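Local coordinates for protein 378aa long hypothetical citrate synthase (Sulfolobus tokodaii, PDB 1VGM) that is a predicted member of the citrate synthase family, built mainly of helices and assembled here as a dimer of two identical chains, at residues A[188-193]-A[344-349]; A[47-52]-A[120-125]; A[95-100]-A[331-336]; A[38-43]-A[178-183]. All blocks are in the same frame, centred on the assembly; numbering follows the deposited sequence.

From the N terminus, contact 4 opens first, at 38-43, and contact 2 at 47-52 on the next helix; contact 2 closes at 120-125 and so nests inside the loop that contact 4 closes at 178-183. Segment 95-100 lies within both loops but meets 331-336 much later, so contact 3 crosses contacts 2 and 4. Contact 1 runs from 188-193 to 344-349 and is also crossed by contact 3. The long helix 331-353 serves contacts 3 and 1 and, from within those same segments, touches contacts 2 and 4: L344 packs on helix 117-139, F335 meets Y181 and H346 bonds to D183. Early and late helices thus meet along one long helix, 331-353.

Contact 1: A[188-193]-A[344-349]; sequences ASTTAA and LAHIIE
T190 lays its methyl CG2 over one face of the H346 imidazole, 4.1 Å from both CG and CD2 of that ring. With OG1 beside the backbone N of T190 (chi1 -53°), CG2 stands anti to that N and is the branch turned to the ring. The imidazole is held from its nitrogens: H346 NE2 bonds to D183 and ND1 to K15, whose ammonium group also forms a salt bridge with E349, so the face met by T190 is fixed in direction. One turn further along helix 188-197, A193 meets I347. This is helix-against-helix packing in the mainly helical body of a citrate synthase-type subunit, between the helix that starts at A188 and the long helix 331-353. I347 CG2 lies 3.9 Å from A193 CB and 3.6 Å from A193 O, touching methyl and backbone together. Its CG1 takes the crowded position between N and the carbonyl carbon (chi1 55°), while CG2, anti to the carbonyl carbon, is the branch that reaches A193. I347 also packs on M203 and C206 of helix 203-214. Helix 188-197 faces the second subunit too, where A192 packs on V195 and A188 on T199 of that chain.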
loop_
_atom_site.group_PDB
_atom_site.type_symbol
_atom_site.label_atom_id
_atom_site.label_comp_id
_atom_site.label_asym_id
_atom_site.label_seq_id
_atom_site.Cartn_x
_atom_site.Cartn_y
_atom_site.Cartn_z
ATOM N N ALA A 188 -7.078 8.645 0.387
ATOM C CA ALA A 188 -5.796 8.065 0.006
ATOM C C ALA A 188 -5.777 6.552 0.219
ATOM O O ALA A 188 -5.171 5.813 -0.570
ATOM C CB ALA A 188 -4.680 8.723 0.799
ATOM N N SER A 189 -6.447 6.080 1.267
ATOM C CA SER A 189 -6.520 4.638 1.496
ATOM C C SER A 189 -7.218 3.926 0.351
ATOM O O SER A 189 -6.665 2.993 -0.229
ATOM C CB SER A 189 -7.230 4.319 2.818
ATOM O OG SER A 189 -8.495 4.949 2.902
ATOM N N THR A 190 -8.428 4.356 0.017
ATOM C CA THR A 190 -9.129 3.776 -1.125
ATOM C C THR A 190 -8.279 3.881 -2.402
ATOM O O THR A 190 -8.266 2.972 -3.229
ATOM C CB THR A 190 -10.483 4.477 -1.342
ATOM O OG1 THR A 190 -11.223 4.462 -0.115
ATOM C CG2 THR A 190 -11.295 3.767 -2.421
ATOM N N THR A 191 -7.563 4.991 -2.558
ATOM C CA THR A 191 -6.742 5.195 -3.753
ATOM C C THR A 191 -5.616 4.164 -3.800
ATOM O O THR A 191 -5.355 3.557 -4.839
ATOM C CB THR A 191 -6.130 6.623 -3.776
ATOM O OG1 THR A 191 -7.184 7.590 -3.680
ATOM C CG2 THR A 191 -5.329 6.863 -5.065
ATOM N N ALA A 192 -4.957 3.957 -2.667
ATOM C CA ALA A 192 -3.842 3.022 -2.605
ATOM C C ALA A 192 -4.315 1.588 -2.881
ATOM O O ALA A 192 -3.624 0.817 -3.541
ATOM C CB ALA A 192 -3.162 3.110 -1.230
ATOM N N ALA A 193 -5.495 1.229 -2.385
ATOM C CA ALA A 193 -6.042 -0.102 -2.673
ATOM C C ALA A 193 -6.333 -0.274 -4.169
ATOM O O ALA A 193 -6.050 -1.315 -4.759
ATOM C CB ALA A 193 -7.315 -0.336 -1.866
ATOM N N LEU A 344 -13.125 -2.971 -0.269
ATOM C CA LEU A 344 -13.328 -4.211 -1.010
ATOM C C LEU A 344 -14.325 -4.010 -2.156
ATOM O O LEU A 344 -14.106 -4.478 -3.270
ATOM C CB LEU A 344 -13.834 -5.314 -0.077
ATOM C CG LEU A 344 -12.856 -5.858 0.972
ATOM C CD1 LEU A 344 -13.629 -6.729 1.953
ATOM C CD2 LEU A 344 -11.729 -6.655 0.305
ATOM N N ALA A 345 -15.421 -3.307 -1.884
ATOM C CA ALA A 345 -16.417 -3.047 -2.922
ATOM C C ALA A 345 -15.794 -2.293 -4.097
ATOM O O ALA A 345 -16.092 -2.572 -5.253
ATOM C CB ALA A 345 -17.591 -2.258 -2.344
ATOM N N HIS A 346 -14.919 -1.342 -3.795
ATOM C CA HIS A 346 -14.310 -0.513 -4.831
ATOM C C HIS A 346 -13.301 -1.260 -5.701
ATOM O O HIS A 346 -13.251 -1.044 -6.911
ATOM C CB HIS A 346 -13.617 0.710 -4.210
ATOM C CG HIS A 346 -14.534 1.868 -3.971
ATOM N ND1 HIS A 346 -14.968 2.699 -4.983
ATOM C CD2 HIS A 346 -15.119 2.322 -2.837
ATOM C CE1 HIS A 346 -15.783 3.608 -4.483
ATOM N NE2 HIS A 346 -15.892 3.401 -3.181
ATOM N N ILE A 347 -12.483 -2.119 -5.101
ATOM C CA ILE A 347 -11.477 -2.817 -5.893
ATOM C C ILE A 347 -12.097 -3.946 -6.718
ATOM O O ILE A 347 -11.584 -4.296 -7.782
ATOM C CB ILE A 347 -10.318 -3.393 -5.012
ATOM C CG1 ILE A 347 -10.872 -4.302 -3.915
ATOM C CG2 ILE A 347 -9.514 -2.249 -4.402
ATOM C CD1 ILE A 347 -9.796 -4.932 -3.033
ATOM N N ILE A 348 -13.202 -4.507 -6.237
ATOM C CA ILE A 348 -13.925 -5.517 -7.001
ATOM C C ILE A 348 -14.580 -4.868 -8.218
ATOM O O ILE A 348 -14.517 -5.408 -9.325
ATOM C CB ILE A 348 -15.014 -6.214 -6.134
ATOM C CG1 ILE A 348 -14.346 -7.086 -5.073
ATOM C CG2 ILE A 348 -15.903 -7.094 -7.002
ATOM C CD1 ILE A 348 -15.320 -7.785 -4.151
ATOM N N GLU A 349 -15.201 -3.708 -8.018
ATOM C CA GLU A 349 -15.708 -2.919 -9.141
ATOM C C GLU A 349 -14.594 -2.661 -10.137
ATOM O O GLU A 349 -14.753 -2.898 -11.337
ATOM C CB GLU A 349 -16.261 -1.577 -8.655
ATOM C CG GLU A 349 -17.749 -1.574 -8.382
ATOM C CD GLU A 349 -18.281 -0.194 -8.043
ATOM O OE1 GLU A 349 -19.505 0.012 -8.188
ATOM O OE2 GLU A 349 -17.485 0.679 -7.628
#

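Contact 2: A[47-52]-A[120-125]; sequences ELIHLM and LAVQII
I49 is the residue through which 47-52 meets 120-125, where it touches V122 and I125. Before it in the segment, E47 forms a salt bridge with R378 of the second subunit, and L48 packs on L341 of helix 331-353. I49 follows, pointing toward helix 117-139, its CA 7.6 Å from the CA of V122. Its two branches divide the work. CG1 stands beside the backbone N, anti to the carbonyl carbon (chi1 -68°), which places the methyl CG2 anti to the backbone N and beside the carbonyl carbon. From there CG2 comes within 4.1 Å of V122 CG2, the two side chains crossing at about a right angle. On V122 the methyl that answers it is the one beside the backbone N. The longer branch of I49 is extended (chi2 171°), and its end CD1 meets I125 CG2 at 4.1 Å, tip to tip. I49 therefore straddles two residues set about one helical turn apart. V122 also packs on I69 and I70 of helix 60-71, and I125 on L341 and L344, so both partners have apolar neighbours beyond this pair of helices. Every touch across the two segments is methyl to methyl, at distances of relaxed van der Waals contact and with no hydrogen bond between them. The chemistry therefore supplies no directional bond: hydrophobic burial and the fit of branched side chains join the helices here.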
loop_
_atom_site.group_PDB
_atom_site.type_symbol
_atom_site.label_atom_id
_atom_site.label_comp_id
_atom_site.label_asym_id
_atom_site.label_seq_id
_atom_site.Cartn_x
_atom_site.Cartn_y
_atom_site.Cartn_z
ATOM N N GLU A 47 -26.588 -6.751 6.106
ATOM C CA GLU A 47 -27.412 -6.390 4.962
ATOM C C GLU A 47 -26.698 -5.405 4.042
ATOM O O GLU A 47 -26.810 -5.496 2.818
ATOM C CB GLU A 47 -28.744 -5.820 5.436
ATOM C CG GLU A 47 -29.650 -6.888 6.043
ATOM C CD GLU A 47 -30.854 -6.303 6.760
ATOM O OE1 GLU A 47 -31.977 -6.380 6.222
ATOM O OE2 GLU A 47 -30.667 -5.770 7.868
ATOM N N LEU A 48 -25.947 -4.477 4.630
ATOM C CA LEU A 48 -25.123 -3.554 3.853
ATOM C C LEU A 48 -23.968 -4.234 3.120
ATOM O O LEU A 48 -23.663 -3.890 1.977
ATOM C CB LEU A 48 -24.561 -2.445 4.752
ATOM C CG LEU A 48 -23.653 -1.434 4.027
ATOM C CD1 LEU A 48 -24.377 -0.842 2.807
ATOM C CD2 LEU A 48 -23.253 -0.319 4.992
ATOM N N ILE A 49 -23.331 -5.200 3.768
ATOM C CA ILE A 49 -22.359 -6.040 3.082
ATOM C C ILE A 49 -22.950 -6.576 1.785
ATOM O O ILE A 49 -22.330 -6.457 0.726
ATOM C CB ILE A 49 -21.915 -7.242 3.952
ATOM C CG1 ILE A 49 -21.105 -6.757 5.150
ATOM C CG2 ILE A 49 -21.073 -8.205 3.125
ATOM C CD1 ILE A 49 -20.811 -7.864 6.163
ATOM N N HIS A 50 -24.141 -7.167 1.862
ATOM C CA HIS A 50 -24.752 -7.781 0.682
ATOM C C HIS A 50 -25.145 -6.709 -0.333
ATOM O O HIS A 50 -25.023 -6.904 -1.544
ATOM C CB HIS A 50 -25.992 -8.596 1.082
ATOM C CG HIS A 50 -26.603 -9.362 -0.051
ATOM N ND1 HIS A 50 -27.440 -8.781 -0.981
ATOM C CD2 HIS A 50 -26.493 -10.664 -0.409
ATOM C CE1 HIS A 50 -27.819 -9.692 -1.860
ATOM N NE2 HIS A 50 -27.258 -10.844 -1.535
ATOM N N LEU A 51 -25.622 -5.574 0.165
ATOM C CA LEU A 51 -25.993 -4.466 -0.708
ATOM C C LEU A 51 -24.773 -3.984 -1.497
ATOM O O LEU A 51 -24.813 -3.897 -2.733
ATOM C CB LEU A 51 -26.577 -3.320 0.127
ATOM C CG LEU A 51 -27.005 -2.020 -0.558
ATOM C CD1 LEU A 51 -28.090 -2.297 -1.595
ATOM C CD2 LEU A 51 -27.505 -1.037 0.506
ATOM N N MET A 52 -23.687 -3.677 -0.787
ATOM C CA MET A 52 -22.505 -3.114 -1.435
ATOM C C MET A 52 -21.846 -4.095 -2.403
ATOM O O MET A 52 -21.360 -3.691 -3.458
ATOM C CB MET A 52 -21.472 -2.653 -0.396
ATOM C CG MET A 52 -21.866 -1.406 0.411
ATOM S SD MET A 52 -22.462 0.002 -0.571
ATOM C CE MET A 52 -21.243 1.219 -0.207
ATOM N N LEU A 120 -15.106 -14.054 -1.016
ATOM C CA LEU A 120 -13.796 -13.774 -0.426
ATOM C C LEU A 120 -13.793 -12.446 0.329
ATOM O O LEU A 120 -13.200 -12.347 1.395
ATOM C CB LEU A 120 -12.701 -13.751 -1.509
ATOM C CG LEU A 120 -11.322 -13.250 -1.053
ATOM C CD1 LEU A 120 -10.758 -14.207 -0.012
ATOM C CD2 LEU A 120 -10.373 -13.140 -2.240
ATOM N N ALA A 121 -14.460 -11.434 -0.221
ATOM C CA ALA A 121 -14.663 -10.165 0.483
ATOM C C ALA A 121 -15.309 -10.330 1.863
ATOM O O ALA A 121 -14.885 -9.702 2.832
ATOM C CB ALA A 121 -15.511 -9.222 -0.377
ATOM N N VAL A 122 -16.337 -11.169 1.948
ATOM C CA VAL A 122 -17.011 -11.411 3.219
ATOM C C VAL A 122 -16.067 -12.075 4.217
ATOM O O VAL A 122 -16.007 -11.677 5.381
ATOM C CB VAL A 122 -18.267 -12.305 3.044
ATOM C CG1 VAL A 122 -19.010 -12.422 4.372
ATOM C CG2 VAL A 122 -19.188 -11.707 1.989
ATOM N N GLN A 123 -15.326 -13.081 3.757
ATOM C CA GLN A 123 -14.317 -13.733 4.592
ATOM C C GLN A 123 -13.324 -12.718 5.134
ATOM O O GLN A 123 -12.965 -12.758 6.313
ATOM C CB GLN A 123 -13.562 -14.803 3.796
ATOM C CG GLN A 123 -14.434 -15.956 3.328
ATOM C CD GLN A 123 -13.670 -16.979 2.499
ATOM O OE1 GLN A 123 -12.602 -16.686 1.948
ATOM N NE2 GLN A 123 -14.222 -18.183 2.397
ATOM N N ILE A 124 -12.883 -11.802 4.278
ATOM C CA ILE A 124 -11.925 -10.783 4.706
ATOM C C ILE A 124 -12.528 -9.876 5.783
ATOM O O ILE A 124 -11.856 -9.477 6.729
ATOM C CB ILE A 124 -11.470 -9.899 3.513
ATOM C CG1 ILE A 124 -10.737 -10.759 2.477
ATOM C CG2 ILE A 124 -10.563 -8.748 4.013
ATOM C CD1 ILE A 124 -10.272 -9.974 1.264
ATOM N N ILE A 125 -13.806 -9.560 5.630
ATOM C CA ILE A 125 -14.512 -8.760 6.621
ATOM C C ILE A 125 -14.580 -9.497 7.958
ATOM O O ILE A 125 -14.392 -8.903 9.016
ATOM C CB ILE A 125 -15.929 -8.388 6.104
ATOM C CG1 ILE A 125 -15.792 -7.292 5.040
ATOM C CG2 ILE A 125 -16.818 -7.899 7.243
ATOM C CD1 ILE A 125 -16.997 -7.139 4.138
#

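Contact 3: A[95-100]-A[331-336]; sequences GMMETA and FTSLFA
Within these segments the nearest CA atoms, of M97 and S333, are 8.0 Å apart, and the long side chain of M97 bridges the distance. Its CG stands anti to the backbone N (chi1 -166°), carrying the thioether across, and the bend at the last torsion (chi3 -53°) turns the methyl onto S333. CE lies 3.7 Å from S333 CB and equally far from S333 OG, so it rests alongside the whole short CH2-OH group. The sulfur is used as well: M97 SD sits 4.0 Å from A336 CB, almost one turn further on. Small residues on helix 331-353 thus receive a flexible one from helix 93-108, and M97 packs in addition on L211, T132 and I135. Behind it, T99 turns its hydroxyl back on its own helix: OG1 donates to G95 O at 2.8 Å, from the opposite face of that carbonyl to the backbone N-H of T99. Next to M97 on the same helix, E98 bonds to S205 of the second subunit, and T99 packs on G102 of that chain. Such close packing of helices from both chains fits the helical dimer interface of citrate synthases, with helix 331-353 lying against one of its helices.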
loop_
_atom_site.group_PDB
_atom_site.type_symbol
_atom_site.label_atom_id
_atom_site.label_comp_id
_atom_site.label_asym_id
_atom_site.label_seq_id
_atom_site.Cartn_x
_atom_site.Cartn_y
_atom_site.Cartn_z
ATOM N N GLY A 95 -0.328 0.267 12.080
ATOM C CA GLY A 95 0.892 -0.506 11.895
ATOM C C GLY A 95 0.681 -1.997 12.103
ATOM O O GLY A 95 1.081 -2.831 11.283
ATOM N N MET A 96 0.043 -2.346 13.211
ATOM C CA MET A 96 -0.173 -3.747 13.511
ATOM C C MET A 96 -1.143 -4.379 12.514
ATOM O O MET A 96 -0.974 -5.528 12.101
ATOM C CB MET A 96 -0.671 -3.887 14.950
ATOM C CG MET A 96 0.416 -3.556 15.987
ATOM S SD MET A 96 -0.191 -3.403 17.669
ATOM C CE MET A 96 -0.667 -5.100 18.006
ATOM N N MET A 97 -2.144 -3.614 12.103
ATOM C CA MET A 97 -3.140 -4.131 11.181
ATOM C C MET A 97 -2.555 -4.358 9.792
ATOM O O MET A 97 -2.820 -5.387 9.168
ATOM C CB MET A 97 -4.331 -3.176 11.093
ATOM C CG MET A 97 -5.552 -3.796 10.434
ATOM S SD MET A 97 -7.000 -2.728 10.490
ATOM C CE MET A 97 -7.079 -2.352 12.216
ATOM N N GLU A 98 -1.763 -3.407 9.303
ATOM C CA GLU A 98 -1.173 -3.550 7.974
ATOM C C GLU A 98 -0.227 -4.740 7.944
ATOM O O GLU A 98 -0.137 -5.446 6.937
ATOM C CB GLU A 98 -0.442 -2.264 7.553
ATOM C CG GLU A 98 0.900 -2.007 8.214
ATOM C CD GLU A 98 1.554 -0.719 7.716
ATOM O OE1 GLU A 98 2.468 -0.217 8.397
ATOM O OE2 GLU A 98 1.161 -0.207 6.647
ATOM N N THR A 99 0.448 -4.982 9.063
ATOM C CA THR A 99 1.303 -6.156 9.202
ATOM C C THR A 99 0.492 -7.446 9.158
ATOM O O THR A 99 0.844 -8.372 8.437
ATOM C CB THR A 99 2.093 -6.139 10.530
ATOM O OG1 THR A 99 2.866 -4.937 10.617
ATOM C CG2 THR A 99 3.028 -7.344 10.595
ATOM N N ALA A 100 -0.585 -7.501 9.938
ATOM C CA ALA A 100 -1.455 -8.674 9.952
ATOM C C ALA A 100 -1.959 -9.000 8.552
ATOM O O ALA A 100 -1.973 -10.163 8.147
ATOM C CB ALA A 100 -2.639 -8.450 10.899
ATOM N N PHE A 331 -9.492 4.226 17.773
ATOM C CA PHE A 331 -10.549 4.885 17.019
ATOM C C PHE A 331 -10.372 4.705 15.508
ATOM O O PHE A 331 -11.310 4.317 14.814
ATOM C CB PHE A 331 -10.611 6.373 17.376
ATOM C CG PHE A 331 -11.222 6.652 18.727
ATOM C CD1 PHE A 331 -11.541 5.613 19.588
ATOM C CD2 PHE A 331 -11.429 7.960 19.156
ATOM C CE1 PHE A 331 -12.063 5.867 20.856
ATOM C CE2 PHE A 331 -11.949 8.221 20.421
ATOM C CZ PHE A 331 -12.262 7.167 21.276
ATOM N N THR A 332 -9.172 4.958 14.997
ATOM C CA THR A 332 -8.943 4.820 13.563
ATOM C C THR A 332 -9.027 3.380 13.063
ATOM O O THR A 332 -9.421 3.137 11.920
ATOM C CB THR A 332 -7.584 5.429 13.156
ATOM O OG1 THR A 332 -7.661 6.855 13.287
ATOM C CG2 THR A 332 -7.243 5.082 11.701
ATOM N N SER A 333 -8.670 2.424 13.914
ATOM C CA SER A 333 -8.819 1.012 13.565
ATOM C C SER A 333 -10.292 0.654 13.370
ATOM O O SER A 333 -10.639 -0.166 12.518
ATOM C CB SER A 333 -8.229 0.120 14.664
ATOM O OG SER A 333 -6.835 0.323 14.791
ATOM N N LEU A 334 -11.151 1.261 14.174
ATOM C CA LEU A 334 -12.579 1.017 14.070
ATOM C C LEU A 334 -13.117 1.631 12.786
ATOM O O LEU A 334 -14.047 1.097 12.182
ATOM C CB LEU A 334 -13.310 1.606 15.272
ATOM C CG LEU A 334 -13.031 0.921 16.612
ATOM C CD1 LEU A 334 -13.650 1.751 17.720
ATOM C CD2 LEU A 334 -13.616 -0.495 16.624
ATOM N N PHE A 335 -12.525 2.747 12.365
ATOM C CA PHE A 335 -12.810 3.295 11.038
ATOM C C PHE A 335 -12.382 2.303 9.960
ATOM O O PHE A 335 -13.093 2.095 8.989
ATOM C CB PHE A 335 -12.071 4.621 10.831
ATOM C CG PHE A 335 -12.098 5.112 9.407
ATOM C CD1 PHE A 335 -13.127 5.946 8.966
ATOM C CD2 PHE A 335 -11.098 4.739 8.505
ATOM C CE1 PHE A 335 -13.178 6.393 7.641
ATOM C CE2 PHE A 335 -11.134 5.179 7.172
ATOM C CZ PHE A 335 -12.175 6.015 6.740
ATOM N N ALA A 336 -11.210 1.700 10.129
ATOM C CA ALA A 336 -10.695 0.757 9.141
ATOM C C ALA A 336 -11.593 -0.475 9.090
ATOM O O ALA A 336 -11.865 -1.028 8.018
ATOM C CB ALA A 336 -9.277 0.354 9.499
#

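Contact 4: A[38-43]-A[178-183]; sequences DLVNYA and LILYTD
V40 and I179 meet through their CG2 methyls, 3.7 Å apart, the closest approach of side chain to side chain in this contact. With CG1 anti to the backbone N of V40 (chi1 166°), CG2 is the branch left beside that N; it also comes within 4.2 Å of L180 CG and so touches both of the last two residues of helix 168-180. I179 does more than meet V40. Its outstretched CD1 reaches 3.6 Å from L39 O and 3.9 Å from V40 CA, lying against the backbone of helix 36-42, while its CG2 is 4.2 Å from L39 CB. No hydrogen bond joins the segments. The turn that follows I179 is held by T182, whose OG1 folds back to donate to L178 O at 2.7 Å, with a C=O...donor angle of 145°; this is consistent with a fixed position for I179. The hydroxyl of Y31 bonds to both I179 O and D183 N, bracing the same turn from strand 28-31. Further out, I271 of helix 267-280 packs on both V40 and L180, and F372 of the second subunit packs on D38, L39 and A43. The contact thus joins two helix ends, each just before the chain turns off, and belongs to the interlocked helical fold of the citrate synthase family, in which the C-terminal part of the partner chain reaches over the subunit.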
loop_
_atom_site.group_PDB
_atom_site.type_symbol
_atom_site.label_atom_id
_atom_site.label_comp_id
_atom_site.label_asym_id
_atom_site.label_seq_id
_atom_site.Cartn_x
_atom_site.Cartn_y
_atom_site.Cartn_z
ATOM N N ASP A 38 -31.947 5.221 6.682
ATOM C CA ASP A 38 -32.785 4.023 6.605
ATOM C C ASP A 38 -31.958 2.776 6.887
ATOM O O ASP A 38 -32.397 1.866 7.604
ATOM C CB ASP A 38 -33.429 3.905 5.221
ATOM C CG ASP A 38 -34.481 4.964 4.985
ATOM O OD1 ASP A 38 -35.108 5.400 5.971
ATOM O OD2 ASP A 38 -34.682 5.364 3.820
ATOM N N LEU A 39 -30.759 2.738 6.312
ATOM C CA LEU A 39 -29.875 1.591 6.495
ATOM C C LEU A 39 -29.503 1.386 7.959
ATOM O O LEU A 39 -29.600 0.274 8.474
ATOM C CB LEU A 39 -28.614 1.759 5.640
ATOM C CG LEU A 39 -28.943 1.806 4.142
ATOM C CD1 LEU A 39 -27.688 2.049 3.334
ATOM C CD2 LEU A 39 -29.613 0.501 3.722
ATOM N N VAL A 40 -29.091 2.457 8.632
ATOM C CA VAL A 40 -28.785 2.391 10.056
ATOM C C VAL A 40 -30.034 2.018 10.861
ATOM O O VAL A 40 -30.000 1.096 11.680
ATOM C CB VAL A 40 -28.214 3.751 10.584
ATOM C CG1 VAL A 40 -28.222 3.770 12.110
ATOM C CG2 VAL A 40 -26.774 3.962 10.070
ATOM N N ASN A 41 -31.133 2.734 10.629
ATOM C CA ASN A 41 -32.333 2.550 11.438
ATOM C C ASN A 41 -33.000 1.191 11.233
ATOM O O ASN A 41 -33.539 0.624 12.174
ATOM C CB ASN A 41 -33.348 3.656 11.139
ATOM C CG ASN A 41 -32.937 4.989 11.718
ATOM O OD1 ASN A 41 -33.195 6.039 11.128
ATOM N ND2 ASN A 41 -32.295 4.958 12.883
ATOM N N TYR A 42 -32.983 0.675 10.008
ATOM C CA TYR A 42 -33.880 -0.423 9.666
ATOM C C TYR A 42 -33.165 -1.651 9.119
ATOM O O TYR A 42 -33.782 -2.689 8.890
ATOM C CB TYR A 42 -34.938 0.054 8.669
ATOM C CG TYR A 42 -35.709 1.256 9.159
ATOM C CD1 TYR A 42 -35.739 2.439 8.420
ATOM C CD2 TYR A 42 -36.371 1.231 10.392
ATOM C CE1 TYR A 42 -36.399 3.571 8.897
ATOM C CE2 TYR A 42 -37.035 2.360 10.878
ATOM C CZ TYR A 42 -37.040 3.525 10.130
ATOM O OH TYR A 42 -37.648 4.651 10.633
ATOM N N ALA A 43 -31.855 -1.544 8.928
ATOM C CA ALA A 43 -31.087 -2.657 8.376
ATOM C C ALA A 43 -29.945 -3.045 9.318
ATOM O O ALA A 43 -30.105 -3.013 10.540
ATOM C CB ALA A 43 -30.545 -2.278 6.988
ATOM N N LEU A 178 -20.408 0.611 11.918
ATOM C CA LEU A 178 -19.886 -0.117 10.770
ATOM C C LEU A 178 -20.574 0.360 9.492
ATOM O O LEU A 178 -19.936 0.504 8.449
ATOM C CB LEU A 178 -20.106 -1.624 10.956
ATOM C CG LEU A 178 -19.230 -2.244 12.046
ATOM C CD1 LEU A 178 -19.725 -3.639 12.387
ATOM C CD2 LEU A 178 -17.786 -2.281 11.569
ATOM N N ILE A 179 -21.877 0.615 9.580
ATOM C CA ILE A 179 -22.619 1.155 8.442
ATOM C C ILE A 179 -22.149 2.571 8.111
ATOM O O ILE A 179 -21.953 2.918 6.943
ATOM C CB ILE A 179 -24.153 1.170 8.730
ATOM C CG1 ILE A 179 -24.672 -0.269 8.826
ATOM C CG2 ILE A 179 -24.901 1.900 7.619
ATOM C CD1 ILE A 179 -26.145 -0.374 9.170
ATOM N N LEU A 180 -21.972 3.387 9.146
ATOM C CA LEU A 180 -21.760 4.823 8.966
ATOM C C LEU A 180 -20.451 5.153 8.236
ATOM O O LEU A 180 -20.391 6.107 7.468
ATOM C CB LEU A 180 -21.773 5.530 10.330
ATOM C CG LEU A 180 -23.152 5.802 10.941
ATOM C CD1 LEU A 180 -23.019 6.115 12.440
ATOM C CD2 LEU A 180 -23.807 6.969 10.208
ATOM N N TYR A 181 -19.411 4.364 8.487
ATOM C CA TYR A 181 -18.081 4.627 7.949
ATOM C C TYR A 181 -17.748 3.733 6.737
ATOM O O TYR A 181 -16.609 3.711 6.268
ATOM C CB TYR A 181 -17.036 4.403 9.045
ATOM C CG TYR A 181 -16.681 5.619 9.887
ATOM C CD1 TYR A 181 -16.409 5.484 11.246
ATOM C CD2 TYR A 181 -16.498 6.876 9.306
ATOM C CE1 TYR A 181 -15.944 6.561 12.007
ATOM C CE2 TYR A 181 -16.036 7.963 10.059
ATOM C CZ TYR A 181 -15.754 7.795 11.410
ATOM O OH TYR A 181 -15.255 8.838 12.160
ATOM N N THR A 182 -18.732 2.994 6.234
ATOM C CA THR A 182 -18.483 2.003 5.186
ATOM C C THR A 182 -17.852 2.558 3.905
ATOM O O THR A 182 -16.924 1.955 3.366
ATOM C CB THR A 182 -19.786 1.247 4.833
ATOM O OG1 THR A 182 -19.999 0.215 5.808
ATOM C CG2 THR A 182 -19.710 0.628 3.418
ATOM N N ASP A 183 -18.339 3.695 3.416
ATOM C CA ASP A 183 -17.719 4.328 2.252
ATOM C C ASP A 183 -18.011 5.826 2.149
ATOM O O ASP A 183 -19.049 6.299 2.619
ATOM C CB ASP A 183 -18.177 3.631 0.968
ATOM C CG ASP A 183 -17.334 4.011 -0.230
ATOM O OD1 ASP A 183 -16.102 4.121 -0.072
ATOM O OD2 ASP A 183 -17.897 4.194 -1.328
#